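PDB 3TW0: cell wall surface anchor family protein from Streptococcus agalactiae serogroup V, which probably mediates adhesion to host cells as the tip pilin of the bacterial pilus, through a von Willebrand factor type A domain that binds magnesium. Local coordinates for residues His170-Val175 / Lys340-Ile345; Val175-Tyr180 / Gly329-Thr334; Ser207-Glu212 / Thr305-Asn310; Ser230-Ser235 / Ile298-Glu303; Ile320-Ile325 / Glu350-Val355. The protein carries 2 engineered substitutions. All blocks are in the same frame, centred on the assembly; numbering follows the deposited sequence.

Interaction 1. Residues His170-Val175 / Lys340-Ile345; sequences HVTDGV and KFMQSI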
# COMPACT_ATOMS: atom_id res chain seq x y z
N HIS A 170 12.97 -5.45 -0.91
CA HIS A 170 11.81 -4.57 -1.13
C HIS A 170 12.31 -3.21 -1.51
O HIS A 170 13.06 -2.57 -0.74
CB HIS A 170 10.97 -4.53 0.14
CG HIS A 170 9.79 -3.61 0.09
ND1 HIS A 170 9.20 -3.11 1.23
CD2 HIS A 170 9.08 -3.12 -0.95
CE1 HIS A 170 8.17 -2.35 0.90
NE2 HIS A 170 8.07 -2.35 -0.42
N VAL A 171 11.93 -2.78 -2.71
CA VAL A 171 12.38 -1.51 -3.27
C VAL A 171 11.21 -0.54 -3.42
O VAL A 171 10.23 -0.83 -4.16
CB VAL A 171 13.03 -1.71 -4.66
CG1 VAL A 171 13.68 -0.42 -5.10
CG2 VAL A 171 14.05 -2.86 -4.60
N THR A 172 11.32 0.60 -2.76
CA THR A 172 10.15 1.47 -2.57
C THR A 172 10.60 2.85 -2.15
O THR A 172 11.76 3.03 -1.76
CB THR A 172 9.21 0.84 -1.49
OG1 THR A 172 8.11 1.71 -1.18
CG2 THR A 172 9.98 0.53 -0.18
N ASP A 173 9.72 3.84 -2.23
CA ASP A 173 10.02 5.15 -1.65
C ASP A 173 9.54 5.26 -0.19
O ASP A 173 9.71 6.29 0.46
CB ASP A 173 9.48 6.29 -2.54
CG ASP A 173 7.97 6.29 -2.65
OD1 ASP A 173 7.31 5.72 -1.76
OD2 ASP A 173 7.42 6.89 -3.59
N GLY A 174 8.96 4.17 0.32
CA GLY A 174 8.65 4.04 1.75
C GLY A 174 7.40 4.71 2.27
O GLY A 174 7.29 4.98 3.48
N VAL A 175 6.42 5.00 1.40
CA VAL A 175 5.21 5.69 1.88
C VAL A 175 3.94 4.93 1.55
O VAL A 175 3.36 5.14 0.46
CB VAL A 175 5.11 7.16 1.38
CG1 VAL A 175 3.91 7.87 2.01
CG2 VAL A 175 6.42 7.93 1.64
N LYS A 340 11.79 5.54 8.99
CA LYS A 340 11.40 4.78 10.14
C LYS A 340 10.47 3.66 9.69
O LYS A 340 10.65 2.53 10.08
CB LYS A 340 10.71 5.70 11.17
CG LYS A 340 11.68 6.56 12.01
CD LYS A 340 10.89 7.44 12.98
CE LYS A 340 11.82 8.24 13.91
NZ LYS A 340 11.01 9.07 14.86
N PHE A 341 9.48 3.98 8.85
CA PHE A 341 8.60 2.94 8.33
C PHE A 341 9.36 1.83 7.61
O PHE A 341 9.16 0.63 7.89
CB PHE A 341 7.48 3.48 7.43
CG PHE A 341 6.73 2.37 6.75
CD1 PHE A 341 5.91 1.52 7.49
CD2 PHE A 341 6.93 2.12 5.40
CE1 PHE A 341 5.24 0.45 6.85
CE2 PHE A 341 6.28 1.07 4.76
CZ PHE A 341 5.44 0.25 5.47
N MET A 342 10.28 2.20 6.72
CA MET A 342 11.04 1.22 6.00
C MET A 342 11.89 0.36 6.89
O MET A 342 11.98 -0.86 6.69
CB MET A 342 11.86 1.85 4.87
CG MET A 342 11.00 2.26 3.66
SD MET A 342 11.95 3.10 2.35
CE MET A 342 12.63 1.68 1.54
N GLN A 343 12.49 0.99 7.90
CA GLN A 343 13.30 0.31 8.92
C GLN A 343 12.41 -0.62 9.70
O GLN A 343 12.81 -1.75 9.97
CB GLN A 343 13.95 1.33 9.87
CG GLN A 343 15.16 2.04 9.29
CD GLN A 343 15.57 3.31 10.05
OE1 GLN A 343 14.78 3.91 10.79
NE2 GLN A 343 16.81 3.73 9.85
N SER A 344 11.20 -0.14 10.03
CA SER A 344 10.19 -0.93 10.76
C SER A 344 9.81 -2.26 10.09
O SER A 344 9.47 -3.22 10.78
CB SER A 344 8.92 -0.12 11.05
OG SER A 344 8.00 -0.18 9.95
N ILE A 345 9.89 -2.30 8.75
CA ILE A 345 9.54 -3.51 7.98
C ILE A 345 10.74 -4.17 7.28
O ILE A 345 10.63 -4.74 6.18
CB ILE A 345 8.37 -3.24 7.00
CG1 ILE A 345 8.80 -2.27 5.87
CG2 ILE A 345 7.11 -2.76 7.82
CD1 ILE A 345 7.79 -2.21 4.63
O HOH W 1 10.36 -4.31 3.47
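Met342 and Thr172 reach toward each other tip to tip, Met342 CE standing 3.4 Å from Thr172 CG2, although the exact place of that thioether methyl is doubtful. The side chain is bent at its last torsion (chi3 82°), which turns CE toward the threonine methyl, while SD lies 3.5 Å from Gly174 CA. A glycine suits this spot twice over, since its phi is positive and a beta carbon would collide with the sulphur. The Thr172 hydroxyl, anti to the backbone N (chi1 175°), accepts from Gly174 N at 3.0 Å with an N-H...O angle of 168°, closing an ST turn, and also bonds to Asp18.

In the vWFA fold this is where helix 335-344 lies against the C-terminal end of central strand 165-172, whose following loop carries Asp173, seen as a magnesium ligand in a structure of this protein though not a ligand here, and hydrogen-bonded to Ser22. Phe341 places CD2 3.5 Å from Gly174 O, an oxygen buried with no partner in the model.

At the other end of the strand segment, Ile345 CD1 comes in the plane of the His170 imidazole, at its edge, 3.8 Å from CE1. Thr172 CG2 sits over one face of that ring, toward the rim. Tyr61 bonds to His170 NE2, whereas ND1 lies 2.8 Å from a water that donates to Ile345 O.

Interaction 2. Residues Val175-Tyr180 / Gly329-Thr334; sequences VPTMSY and GDPGAT. With ACT (acetate ion), chain F.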
# COMPACT_ATOMS: atom_id res chain seq x y z
N VAL A 175 6.42 5.00 1.40
CA VAL A 175 5.21 5.69 1.88
C VAL A 175 3.94 4.93 1.55
O VAL A 175 3.36 5.14 0.46
CB VAL A 175 5.11 7.16 1.38
CG1 VAL A 175 3.91 7.87 2.01
CG2 VAL A 175 6.42 7.93 1.64
N PRO A 176 3.51 4.02 2.44
CA PRO A 176 2.29 3.28 2.15
C PRO A 176 1.08 4.15 2.36
O PRO A 176 1.05 4.97 3.29
CB PRO A 176 2.33 2.13 3.16
CG PRO A 176 3.02 2.75 4.37
CD PRO A 176 4.08 3.64 3.76
N THR A 177 0.07 3.96 1.51
CA THR A 177 -1.09 4.85 1.48
C THR A 177 -2.37 4.03 1.37
O THR A 177 -3.43 4.56 1.04
CB THR A 177 -1.02 5.78 0.26
OG1 THR A 177 -0.94 4.98 -0.92
CG2 THR A 177 0.20 6.70 0.30
N MET A 178 -2.27 2.73 1.63
CA MET A 178 -3.41 1.83 1.64
C MET A 178 -3.03 0.76 2.63
O MET A 178 -1.83 0.50 2.75
CB MET A 178 -3.58 1.20 0.27
CG MET A 178 -4.90 0.49 0.08
SD MET A 178 -5.19 0.09 -1.69
CE MET A 178 -5.89 1.66 -2.29
N SER A 179 -4.01 0.14 3.28
CA SER A 179 -3.74 -0.91 4.26
C SER A 179 -4.97 -1.72 4.54
O SER A 179 -6.10 -1.25 4.32
CB SER A 179 -3.23 -0.28 5.58
OG SER A 179 -4.28 0.46 6.19
N TYR A 180 -4.79 -2.96 5.01
CA TYR A 180 -5.96 -3.67 5.55
C TYR A 180 -6.41 -3.15 6.93
O TYR A 180 -5.58 -2.74 7.75
CB TYR A 180 -5.74 -5.20 5.54
CG TYR A 180 -5.77 -5.80 4.15
CD1 TYR A 180 -6.94 -5.78 3.39
CD2 TYR A 180 -4.64 -6.41 3.59
CE1 TYR A 180 -6.99 -6.31 2.09
CE2 TYR A 180 -4.68 -6.97 2.29
CZ TYR A 180 -5.87 -6.91 1.55
OH TYR A 180 -5.94 -7.45 0.28
N GLY A 329 8.77 11.23 1.62
CA GLY A 329 7.45 11.16 2.28
C GLY A 329 6.19 11.47 1.46
O GLY A 329 5.09 11.53 2.03
N ASP A 330 6.33 11.60 0.13
CA ASP A 330 5.16 11.85 -0.73
C ASP A 330 4.26 10.60 -0.88
O ASP A 330 4.76 9.53 -1.20
CB ASP A 330 5.62 12.38 -2.11
CG ASP A 330 4.45 12.81 -3.04
OD1 ASP A 330 3.42 13.37 -2.57
OD2 ASP A 330 4.57 12.62 -4.27
N PRO A 331 2.94 10.74 -0.60
CA PRO A 331 2.22 11.89 0.01
C PRO A 331 1.93 11.77 1.53
O PRO A 331 1.58 10.68 2.00
CB PRO A 331 0.88 11.87 -0.73
CG PRO A 331 0.62 10.35 -0.87
CD PRO A 331 1.99 9.71 -1.07
N GLY A 332 2.07 12.88 2.26
CA GLY A 332 1.54 13.02 3.63
C GLY A 332 2.41 12.54 4.77
O GLY A 332 2.03 12.63 5.94
N ALA A 333 3.60 12.03 4.45
CA ALA A 333 4.56 11.67 5.46
C ALA A 333 5.75 12.61 5.38
O ALA A 333 5.95 13.30 4.39
CB ALA A 333 4.99 10.21 5.30
N THR A 334 6.53 12.67 6.43
CA THR A 334 7.79 13.38 6.38
C THR A 334 8.86 12.40 5.89
O THR A 334 8.62 11.18 5.91
CB THR A 334 8.21 13.82 7.76
OG1 THR A 334 8.33 12.65 8.57
CG2 THR A 334 7.16 14.77 8.36
C ACT F . 0.83 6.54 -4.16
O ACT F . 2.02 6.35 -4.48
OXT ACT F . 0.47 5.93 -3.13
CH3 ACT F . -0.11 7.42 -4.97
O HOH W 2 3.51 6.65 -1.86
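Val175, the first residue of its segment, touches Gly329, Asp330, Pro331 and Ala333, and its two methyls divide the work. CG2, beside the backbone N, presses on Gly329 CA at 3.5 Å, slightly inside normal carbon contact. CG1, anti to the backbone N (chi1 -174°), faces the Pro331 ring at CD and the Ala333 methyl, the latter 4.2 Å away. Between the two branches, CB rests 3.5 Å from Asp330 O. No direct hydrogen bond joins the segments; instead one water donates to both Val175 O (2.8 Å) and Asp330 O.

These are two loops that follow neighbouring parallel strands, 165-172 and 319-324, at the C-terminal edge of the vWFA sheet, the edge at which the domain carries its metal site. Loop 329-334 is tightly turned: the peptide before Pro331 is cis, Ala333 N bonds to Gly329 O, and a beta carbon at Gly329 would run into Ala333 O. Asp330 forms a salt bridge with Arg27, and Thr334 caps helix 335-344.

Pro176 packs on Phe341 of helix 335-344. Next, the side chain of Thr177 crosses Pro331 at about a right angle, with Thr177 CG2 3.8 Å from Pro331 CD. The Thr177 hydroxyl lies between the backbone N and carbonyl carbon (chi1 57°), where OG1 donates to acetate OXT at 2.8 Å and also accepts from Thr143 N. That acetate, probably from the crystallisation liquor, also bonds to Ser22 N and to the hydroxyl of Thr143, a magnesium ligand.

Interaction 3. Residues Ser207-Glu212 / Thr305-Asn310; sequences SGILQE and TTLYFN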
# COMPACT_ATOMS: atom_id res chain seq x y z
N SER A 207 4.59 -7.10 19.28
CA SER A 207 4.93 -6.00 18.34
C SER A 207 4.05 -6.00 17.10
O SER A 207 4.27 -5.19 16.21
CB SER A 207 6.37 -6.14 17.83
OG SER A 207 6.55 -7.39 17.20
N GLY A 208 3.12 -6.94 17.01
CA GLY A 208 2.29 -7.10 15.79
C GLY A 208 0.91 -7.64 16.07
O GLY A 208 0.54 -7.87 17.23
N ILE A 209 0.16 -7.89 14.99
CA ILE A 209 -1.18 -8.40 15.05
C ILE A 209 -1.29 -9.50 13.99
O ILE A 209 -0.74 -9.35 12.86
CB ILE A 209 -2.22 -7.30 14.74
CG1 ILE A 209 -2.20 -6.21 15.82
CG2 ILE A 209 -3.63 -7.89 14.58
CD1 ILE A 209 -3.24 -5.05 15.61
N LEU A 210 -1.96 -10.58 14.34
CA LEU A 210 -2.09 -11.72 13.44
C LEU A 210 -3.03 -11.37 12.29
O LEU A 210 -3.93 -10.55 12.45
CB LEU A 210 -2.57 -12.98 14.17
CG LEU A 210 -1.58 -13.73 15.08
CD1 LEU A 210 -2.33 -14.77 15.95
CD2 LEU A 210 -0.39 -14.40 14.34
N GLN A 211 -2.83 -12.02 11.15
CA GLN A 211 -3.75 -11.87 10.01
C GLN A 211 -5.23 -12.01 10.39
O GLN A 211 -6.08 -11.24 9.91
CB GLN A 211 -3.40 -12.86 8.88
CG GLN A 211 -4.23 -12.62 7.61
CD GLN A 211 -3.67 -13.30 6.39
OE1 GLN A 211 -2.52 -13.10 6.01
NE2 GLN A 211 -4.50 -14.10 5.74
N GLU A 212 -5.52 -12.97 11.27
CA GLU A 212 -6.90 -13.28 11.65
C GLU A 212 -7.65 -12.08 12.30
O GLU A 212 -8.88 -12.09 12.37
CB GLU A 212 -6.94 -14.49 12.59
CG GLU A 212 -6.28 -14.18 13.93
CD GLU A 212 -6.28 -15.37 14.86
OE1 GLU A 212 -5.89 -16.45 14.42
OE2 GLU A 212 -6.66 -15.22 16.03
N THR A 305 0.47 -1.57 8.68
CA THR A 305 1.39 -2.38 7.89
C THR A 305 2.54 -3.01 8.73
O THR A 305 2.89 -4.19 8.52
CB THR A 305 1.96 -1.60 6.70
OG1 THR A 305 0.87 -1.02 5.94
CG2 THR A 305 2.75 -2.51 5.81
N THR A 306 3.13 -2.21 9.62
CA THR A 306 4.22 -2.65 10.54
C THR A 306 3.72 -3.75 11.48
O THR A 306 4.39 -4.78 11.67
CB THR A 306 4.79 -1.45 11.36
OG1 THR A 306 5.26 -0.44 10.46
CG2 THR A 306 5.97 -1.89 12.27
N LEU A 307 2.52 -3.55 12.02
CA LEU A 307 1.91 -4.53 12.89
C LEU A 307 1.67 -5.83 12.13
O LEU A 307 1.94 -6.93 12.64
CB LEU A 307 0.63 -3.98 13.51
CG LEU A 307 0.73 -2.88 14.57
CD1 LEU A 307 -0.63 -2.24 14.78
CD2 LEU A 307 1.32 -3.40 15.92
N TYR A 308 1.20 -5.73 10.89
CA TYR A 308 1.02 -6.94 10.12
C TYR A 308 2.38 -7.60 9.86
O TYR A 308 2.51 -8.82 9.98
CB TYR A 308 0.32 -6.68 8.77
CG TYR A 308 0.58 -7.84 7.87
CD1 TYR A 308 -0.20 -8.98 7.94
CD2 TYR A 308 1.69 -7.84 7.04
CE1 TYR A 308 0.08 -10.09 7.15
CE2 TYR A 308 1.99 -8.93 6.25
CZ TYR A 308 1.19 -10.05 6.31
OH TYR A 308 1.52 -11.12 5.50
N PHE A 309 3.37 -6.80 9.50
CA PHE A 309 4.72 -7.30 9.24
C PHE A 309 5.24 -8.05 10.47
O PHE A 309 5.66 -9.21 10.38
CB PHE A 309 5.66 -6.15 8.87
CG PHE A 309 7.08 -6.59 8.56
CD1 PHE A 309 7.45 -6.96 7.26
CD2 PHE A 309 8.05 -6.63 9.58
CE1 PHE A 309 8.77 -7.39 6.98
CE2 PHE A 309 9.35 -7.04 9.31
CZ PHE A 309 9.72 -7.40 8.01
N ASN A 310 5.17 -7.38 11.62
CA ASN A 310 5.72 -7.93 12.85
C ASN A 310 4.94 -9.13 13.37
O ASN A 310 5.48 -9.97 14.07
CB ASN A 310 5.81 -6.85 13.94
CG ASN A 310 6.94 -5.85 13.68
OD1 ASN A 310 7.88 -6.15 12.94
ND2 ASN A 310 6.86 -4.66 14.29
O HOH W 3 5.07 -2.63 16.16
O HOH W 4 0.06 -13.21 6.17
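Asn310 meets Ser207 through CB, CG and ND2. Its CB lies 3.2 Å from Ser207 O and 3.4 Å from Ser207 OG. CG, anti to Asn310's own carbonyl carbon (chi1 -73°), is still within van der Waals range of Ser207 O. At the tip, ND2 donates to Ser207 O over 3.3 Å with an N-H...O angle of 150°; the acceptor lies 7° from the amide plane, whereas the nitrogen stands well above the carbonyl plane. A water closes a triangle by donating to Ser207 O and accepting from ND2. The other amide atom, OD1, bonds to Arg314, and Ser207 OG to Asp205.

Gly208 brings the loop within 3.2 Å of the helix, measured from its CA to Leu307 O; a beta carbon here would clash with that oxygen. Ile209 N then donates to the same Leu307 O at 3.1 Å, above the carbonyl plane. Beyond it, Ile209 CD1 touches Leu307 CD1 at 3.9 Å. Gln211 and Tyr308 run side by side, and one water, 2.6 Å from Gln211 OE1, links that oxygen to Tyr308 OH.

Loop 207-212 passes across helix 302-312 of the vWFA domain, away from its metal site. Helix 192-201 contributes Phe196 to both Ile209 and Leu307, while helix 145-159 places Met150 against Gln211 and Tyr308.

Interaction 4. Residues Ser230-Ser235 / Ile298-Glu303; sequences SFKLFS and IKTHGE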
# COMPACT_ATOMS: atom_id res chain seq x y z
N SER A 230 -3.05 9.54 0.86
CA SER A 230 -2.13 9.95 1.93
C SER A 230 -1.62 8.80 2.81
O SER A 230 -2.28 7.80 3.00
CB SER A 230 -2.79 11.05 2.81
OG SER A 230 -1.91 11.47 3.86
N PHE A 231 -0.41 8.97 3.32
CA PHE A 231 0.12 8.15 4.38
C PHE A 231 -0.80 8.24 5.61
O PHE A 231 -0.95 7.27 6.36
CB PHE A 231 1.52 8.67 4.72
CG PHE A 231 2.18 7.96 5.86
CD1 PHE A 231 2.73 6.69 5.67
CD2 PHE A 231 2.30 8.58 7.10
CE1 PHE A 231 3.38 6.05 6.74
CE2 PHE A 231 2.95 7.94 8.16
CZ PHE A 231 3.48 6.67 7.98
N LYS A 232 -1.43 9.40 5.81
CA LYS A 232 -2.27 9.62 6.99
C LYS A 232 -3.72 9.24 6.78
O LYS A 232 -4.22 9.32 5.67
CB LYS A 232 -2.20 11.10 7.43
CG LYS A 232 -0.87 11.50 8.11
CD LYS A 232 -0.91 12.97 8.63
CE LYS A 232 -0.41 14.00 7.60
NZ LYS A 232 -1.32 14.17 6.39
N LEU A 233 -4.38 8.80 7.85
CA LEU A 233 -5.83 8.75 7.87
C LEU A 233 -6.29 10.06 8.49
O LEU A 233 -5.57 10.64 9.32
CB LEU A 233 -6.30 7.56 8.70
CG LEU A 233 -6.07 6.20 8.02
CD1 LEU A 233 -6.02 5.07 9.04
CD2 LEU A 233 -7.11 5.91 6.89
N PHE A 234 -7.48 10.52 8.12
CA PHE A 234 -7.87 11.91 8.44
C PHE A 234 -8.74 12.00 9.68
O PHE A 234 -9.72 11.28 9.82
CB PHE A 234 -8.55 12.60 7.23
CG PHE A 234 -7.70 12.61 5.99
CD1 PHE A 234 -6.48 13.28 5.98
CD2 PHE A 234 -8.07 11.91 4.85
CE1 PHE A 234 -5.66 13.28 4.82
CE2 PHE A 234 -7.28 11.92 3.69
CZ PHE A 234 -6.08 12.59 3.68
N SER A 235 -8.34 12.88 10.60
CA SER A 235 -9.17 13.15 11.78
C SER A 235 -10.32 14.11 11.44
O SER A 235 -11.42 13.98 11.98
CB SER A 235 -8.34 13.64 12.98
OG SER A 235 -7.44 14.67 12.58
N ILE A 298 -5.98 4.46 15.01
CA ILE A 298 -5.05 4.21 13.89
C ILE A 298 -5.07 5.49 13.04
O ILE A 298 -6.14 5.94 12.66
CB ILE A 298 -5.49 2.96 13.08
CG1 ILE A 298 -5.60 1.72 13.99
CG2 ILE A 298 -4.60 2.72 11.85
CD1 ILE A 298 -4.29 1.26 14.63
N LYS A 299 -3.90 6.08 12.79
CA LYS A 299 -3.84 7.40 12.12
C LYS A 299 -2.97 7.42 10.87
O LYS A 299 -2.93 8.43 10.15
CB LYS A 299 -3.35 8.47 13.11
CG LYS A 299 -4.22 8.62 14.37
CD LYS A 299 -3.47 9.35 15.50
CE LYS A 299 -4.45 10.12 16.35
NZ LYS A 299 -4.19 9.97 17.84
N THR A 300 -2.26 6.32 10.61
CA THR A 300 -1.51 6.16 9.36
C THR A 300 -1.66 4.77 8.71
O THR A 300 -2.18 3.84 9.32
CB THR A 300 -0.01 6.37 9.58
OG1 THR A 300 0.49 5.30 10.39
CG2 THR A 300 0.25 7.73 10.26
N HIS A 301 -1.15 4.60 7.50
CA HIS A 301 -1.10 3.27 6.90
C HIS A 301 0.15 2.52 7.32
O HIS A 301 0.20 1.30 7.21
CB HIS A 301 -1.27 3.36 5.36
CG HIS A 301 -2.59 3.93 4.98
ND1 HIS A 301 -3.76 3.19 5.02
CD2 HIS A 301 -2.97 5.21 4.74
CE1 HIS A 301 -4.79 3.97 4.74
NE2 HIS A 301 -4.33 5.20 4.57
N GLY A 302 1.14 3.25 7.81
CA GLY A 302 2.41 2.67 8.23
C GLY A 302 2.18 1.74 9.41
O GLY A 302 2.63 0.60 9.41
N GLU A 303 1.44 2.21 10.40
CA GLU A 303 1.23 1.42 11.58
C GLU A 303 0.54 0.06 11.32
O GLU A 303 1.06 -0.98 11.73
CB GLU A 303 0.57 2.22 12.72
CG GLU A 303 0.45 1.36 13.99
CD GLU A 303 -0.37 1.99 15.11
OE1 GLU A 303 -1.02 3.03 14.89
OE2 GLU A 303 -0.36 1.42 16.24
O HOH W 5 -5.62 7.64 3.88
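The Phe231 ring carries Thr300 CB over one face, 4.0 Å from the centroid and 26° off the normal, a CH-pi contact shifted toward the rim. It flanks a single beta bridge, Lys232 with Thr300, just before helix 302-312 of the vWFA domain. Thr300 CG2 reaches 3.4 Å from Phe231 CE2. The His301 imidazole has Ser230 O at its edge, 3.2 Å from CD2, and a water in its plane beside NE2; Leu233 crosses it at about a right angle. That water also lies within hydrogen-bonding distance of Lys232 O, where it can donate, while ND1 bonds to Ser179.

In the bridge, His301 N donates to Phe231 O at 2.9 Å, nearly along the C=O axis, and Leu233 N to Lys299 O at 2.7 Å. Each segment is braced by a side-chain oxygen: Ser230 OG accepts from Lys232 N in an ST turn, and Thr300 OG1 accepts from Glu303 N, a capping bond in the turn that leads into the helix.

Gly302 N lies 3.7 Å from Phe231 CE1, and a beta carbon on this glycine would clash with the ring. Outside the pair, Phe231 also packs on Val175 and Ala333. Leu233 and Ile298 run side by side, with Leu233 CD1 3.9 Å from Ile298 CG2.

Interaction 5. Residues Ile320-Ile325 / Glu350-Val355; sequences IFTVGI and ENYCNV. Engineered in segment 350-355: Cys353 (natural residue Thr).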
# COMPACT_ATOMS: atom_id res chain seq x y z
N ILE A 320 14.63 -9.65 5.60
CA ILE A 320 13.94 -8.66 4.79
C ILE A 320 14.80 -7.42 4.68
O ILE A 320 15.13 -6.79 5.70
CB ILE A 320 12.51 -8.33 5.29
CG1 ILE A 320 11.65 -9.62 5.48
CG2 ILE A 320 11.82 -7.37 4.30
CD1 ILE A 320 11.59 -10.14 6.92
N PHE A 321 15.20 -7.12 3.45
CA PHE A 321 16.00 -5.94 3.16
C PHE A 321 15.15 -4.92 2.41
O PHE A 321 14.47 -5.28 1.44
CB PHE A 321 17.23 -6.28 2.30
CG PHE A 321 18.17 -7.29 2.92
CD1 PHE A 321 18.00 -7.75 4.23
CD2 PHE A 321 19.24 -7.79 2.19
CE1 PHE A 321 18.88 -8.69 4.80
CE2 PHE A 321 20.13 -8.72 2.75
CZ PHE A 321 19.95 -9.16 4.07
N THR A 322 15.20 -3.66 2.85
CA THR A 322 14.46 -2.59 2.21
C THR A 322 15.40 -1.52 1.60
O THR A 322 16.29 -1.00 2.28
CB THR A 322 13.46 -1.94 3.18
OG1 THR A 322 12.77 -2.95 3.89
CG2 THR A 322 12.41 -1.13 2.44
N VAL A 323 15.16 -1.19 0.34
CA VAL A 323 15.96 -0.20 -0.37
C VAL A 323 15.13 1.03 -0.70
O VAL A 323 14.15 0.94 -1.45
CB VAL A 323 16.67 -0.80 -1.59
CG1 VAL A 323 17.17 0.29 -2.56
CG2 VAL A 323 17.84 -1.64 -1.10
N GLY A 324 15.51 2.15 -0.11
CA GLY A 324 14.80 3.42 -0.27
C GLY A 324 15.18 4.21 -1.50
O GLY A 324 16.35 4.47 -1.77
N ILE A 325 14.20 4.62 -2.27
CA ILE A 325 14.51 5.37 -3.48
C ILE A 325 13.92 6.77 -3.45
O ILE A 325 12.71 6.93 -3.34
CB ILE A 325 14.04 4.61 -4.74
CG1 ILE A 325 14.74 3.24 -4.81
CG2 ILE A 325 14.29 5.46 -6.01
CD1 ILE A 325 15.26 2.90 -6.14
N GLU A 350 19.84 -1.81 10.13
CA GLU A 350 20.82 -1.69 9.05
C GLU A 350 20.44 -2.45 7.77
O GLU A 350 21.22 -2.49 6.79
CB GLU A 350 22.21 -2.13 9.55
CG GLU A 350 22.38 -3.64 9.70
CD GLU A 350 22.04 -4.16 11.10
OE1 GLU A 350 21.46 -3.40 11.91
OE2 GLU A 350 22.37 -5.33 11.38
N ASN A 351 19.26 -3.08 7.78
CA ASN A 351 18.78 -3.73 6.57
C ASN A 351 17.84 -2.83 5.79
O ASN A 351 17.32 -3.22 4.75
CB ASN A 351 18.16 -5.10 6.86
CG ASN A 351 19.20 -6.11 7.33
OD1 ASN A 351 20.29 -6.23 6.76
ND2 ASN A 351 18.86 -6.84 8.37
N TYR A 352 17.60 -1.63 6.31
CA TYR A 352 17.18 -0.52 5.49
C TYR A 352 18.41 0.23 4.93
O TYR A 352 19.24 0.68 5.69
CB TYR A 352 16.28 0.48 6.24
CG TYR A 352 16.13 1.73 5.39
CD1 TYR A 352 15.46 1.66 4.17
CD2 TYR A 352 16.74 2.95 5.74
CE1 TYR A 352 15.35 2.77 3.33
CE2 TYR A 352 16.62 4.10 4.88
CZ TYR A 352 15.93 3.97 3.67
OH TYR A 352 15.77 5.02 2.78
N CYS A 353 18.52 0.37 3.61
CA CYS A 353 19.59 1.14 2.99
C CYS A 353 18.96 2.09 1.99
O CYS A 353 18.05 1.70 1.25
CB CYS A 353 20.59 0.22 2.26
SG CYS A 353 21.29 -1.15 3.23
N ASN A 354 19.44 3.34 1.96
CA ASN A 354 19.17 4.16 0.79
C ASN A 354 19.86 3.49 -0.38
O ASN A 354 20.90 2.82 -0.20
CB ASN A 354 19.68 5.60 0.93
CG ASN A 354 19.00 6.55 -0.05
OD1 ASN A 354 19.29 6.57 -1.28
ND2 ASN A 354 18.05 7.34 0.48
N VAL A 355 19.26 3.61 -1.55
CA VAL A 355 19.84 3.06 -2.77
C VAL A 355 21.21 3.71 -3.03
O VAL A 355 22.14 3.05 -3.51
CB VAL A 355 18.88 3.21 -3.97
CG1 VAL A 355 18.73 4.68 -4.39
CG2 VAL A 355 19.35 2.32 -5.16
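Thr322 and Gly324 pair with the 351-355 backbone through four hydrogen bonds that alternate in direction, the pattern of parallel strands. Thr322 N donates to Asn351 O, Cys353 N to Thr322 O, Gly324 N to Cys353 O and Val355 N to Gly324 O, with N-H...O angles of 160° or more. The strand axes run 4.7 Å apart at 23°. This is a beta-alpha-beta unit, strand 319-324, helix 335-344 and strand 352-354, at one edge of the central parallel sheet of the vWFA fold.

On the face with Thr322, Tyr352 has CG anti to the backbone N (chi1 168°), which starts the ring beside its own carbonyl carbon, and lays that ring across the neighbouring backbone: CD1 is 3.4 Å from Thr322 O and OH 3.6 Å from Gly324 CA. A beta carbon on Gly324 would collide with that hydroxyl. Helix 335-344 packs on this face through Met342, which touches both Thr322 and Tyr352, and Ser346 bonds to the Thr322 hydroxyl.

On the other face stand Val323 and Cys353, the latter engineered from threonine and joined by a disulfide to Cys360 of helix 358-366. Strand 165-172 flanks strand 319-324 on its second edge, bonding to Phe321 and Val323. At the end of the pairing, Val323 and Val355 cross at about a right angle, Val323 CG1 lying 3.7 Å from Val355 CB.

Interactions 1 and 5, with centres 7 Å apart, share the parallel sheet: His170 bonds to Phe321 and Val323 across neighbouring strands, and helix 335-344 is common to both, contributing Met342 to the sheet face. Their segments alternate along the chain. Interaction 2 continues from interaction 1 through shared Val175 and lies 7 Å, centre to centre, from interaction 4, to which Pro331 O–Phe231 N and Ser179–His301 link it. Interactions 3 and 4, with centres 16 Å apart, both use helix 302-312 and are nested inside the loops closed by interactions 1 and 2. Together they connect the sheet, its flanking helices and the loops beside the magnesium site in one vWFA domain; interactions 4 and 5 do not touch.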